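PDB 5JS4: phiAB6 tailspike from Unidentified phage, which probably binds and fragments the exopolysaccharide of Acinetobacter baumannii as a trimeric, beta-helical phage tailspike. Local coordinates for residues Q264-D268 and D291-K295. Residues are numbered along the deposited sequence; the frame is centred on the assembly and turned at random.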
loop_
_atom_site.group_PDB
_atom_site.type_symbol
_atom_site.label_atom_id
_atom_site.label_comp_id
_atom_site.label_asym_id
_atom_site.label_seq_id
_atom_site.Cartn_x
_atom_site.Cartn_y
_atom_site.Cartn_z
ATOM N N GLN A 264 41.422 3.682 9.906
ATOM C CA GLN A 264 41.540 5.113 10.171
ATOM C C GLN A 264 42.416 5.816 9.135
ATOM O O GLN A 264 42.096 6.922 8.695
ATOM C CB GLN A 264 42.080 5.379 11.579
ATOM C CG GLN A 264 41.856 6.811 12.039
ATOM C CD GLN A 264 40.383 7.167 12.055
ATOM O OE1 GLN A 264 39.615 6.584 12.816
ATOM N NE2 GLN A 264 39.977 8.110 11.203
ATOM N N ALA A 265 43.515 5.172 8.748
ATOM C CA ALA A 265 44.405 5.711 7.720
ATOM C C ALA A 265 43.661 5.906 6.402
ATOM O O ALA A 265 43.839 6.917 5.721
ATOM C CB ALA A 265 45.604 4.797 7.523
ATOM N N TYR A 266 42.819 4.938 6.053
ATOM C CA TYR A 266 41.977 5.049 4.866
ATOM C C TYR A 266 41.114 6.311 4.923
ATOM O O TYR A 266 41.051 7.077 3.961
ATOM C CB TYR A 266 41.077 3.817 4.737
ATOM C CG TYR A 266 40.186 3.844 3.518
ATOM C CD1 TYR A 266 39.067 4.668 3.466
ATOM C CD2 TYR A 266 40.465 3.047 2.413
ATOM C CE1 TYR A 266 38.260 4.707 2.348
ATOM C CE2 TYR A 266 39.655 3.069 1.294
ATOM C CZ TYR A 266 38.555 3.903 1.269
ATOM O OH TYR A 266 37.746 3.932 0.165
ATOM N N CYS A 267 40.447 6.512 6.055
ATOM C CA CYS A 267 39.531 7.641 6.221
ATOM C C CYS A 267 40.252 8.985 6.309
ATOM O O CYS A 267 39.666 10.021 5.998
ATOM C CB CYS A 267 38.646 7.432 7.449
ATOM S SG CYS A 267 37.567 5.990 7.306
ATOM N N ASP A 268 41.517 8.963 6.730
ATOM C CA ASP A 268 42.335 10.176 6.821
ATOM C C ASP A 268 43.071 10.498 5.517
ATOM O O ASP A 268 43.627 11.588 5.372
ATOM C CB ASP A 268 43.363 10.036 7.948
ATOM C CG ASP A 268 42.728 9.940 9.324
ATOM O OD1 ASP A 268 41.505 10.159 9.461
ATOM O OD2 ASP A 268 43.468 9.645 10.281
ATOM N N ASP A 291 36.825 6.513 13.269
ATOM C CA ASP A 291 36.125 7.726 12.872
ATOM C C ASP A 291 36.107 7.760 11.349
ATOM O O ASP A 291 37.142 7.955 10.716
ATOM C CB ASP A 291 36.838 8.957 13.442
ATOM C CG ASP A 291 36.076 10.252 13.207
ATOM O OD1 ASP A 291 35.161 10.286 12.357
ATOM O OD2 ASP A 291 36.400 11.256 13.876
ATOM N N LEU A 292 34.928 7.554 10.763
ATOM C CA LEU A 292 34.793 7.486 9.306
ATOM C C LEU A 292 35.003 8.833 8.614
ATOM O O LEU A 292 35.147 8.883 7.395
ATOM C CB LEU A 292 33.429 6.898 8.915
ATOM C CG LEU A 292 33.276 5.393 9.162
ATOM C CD1 LEU A 292 31.816 4.979 9.076
ATOM C CD2 LEU A 292 34.113 4.574 8.190
ATOM N N LYS A 293 35.008 9.917 9.387
ATOM C CA LYS A 293 35.269 11.257 8.859
ATOM C C LYS A 293 34.312 11.609 7.718
ATOM O O LYS A 293 34.707 12.246 6.744
ATOM C CB LYS A 293 36.720 11.386 8.371
ATOM C CG LYS A 293 37.786 11.024 9.390
ATOM C CD LYS A 293 37.820 12.017 10.539
ATOM C CE LYS A 293 39.043 11.810 11.419
ATOM N NZ LYS A 293 40.294 12.338 10.802
ATOM N N GLY A 294 33.058 11.178 7.835
ATOM C CA GLY A 294 32.041 11.493 6.837
ATOM C C GLY A 294 31.997 10.546 5.652
ATOM O O GLY A 294 31.175 10.724 4.751
ATOM N N LYS A 295 32.870 9.543 5.635
ATOM C CA LYS A 295 32.820 8.536 4.584
ATOM C C LYS A 295 31.740 7.517 4.899
ATOM O O LYS A 295 31.522 7.160 6.052
ATOM C CB LYS A 295 34.171 7.845 4.412
ATOM C CG LYS A 295 35.253 8.802 3.950
ATOM C CD LYS A 295 36.504 8.072 3.509
ATOM C CE LYS A 295 37.647 9.040 3.279
ATOM N NZ LYS A 295 37.439 9.938 2.106
#
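Near the N-terminal end of the parallel beta-helix, the carboxamide of Q264 on helix 260-268 pairs with the backbone of D291. OE1 of Q264 accepts from D291 N at 2.8 Å, in the carbonyl plane and on a lone pair, while Q264 NE2 donates to D291 O at 2.9 Å. These two bonds fix the rotation of the amide, and its second N-H points to D268 OD1, one helical turn on, which lies close to the amide plane. K293 NZ meets D268 OD1 at 2.8 Å in a salt bridge, from the opposite face of the carboxylate; two kinks, at chi2 and chi4, curl the lysine round to it. With chi1 at -63° the sulfur of C267 swings away from its own carbonyl carbon and rests against L292 CA and CD2. The aliphatic part of K295 runs past C267, with CD at the edge of the Y266 ring (4.0 Å from CE1), and carries NZ to G273 O. A type I' turn from L292 to K295 shapes the loop, with an Asx turn in which D291 OD1 accepts from K293 N and also from N332 ND2 of strand 328-333. Such a helix packed on an early coil fits the end capping common in right-handed parallel beta-helices.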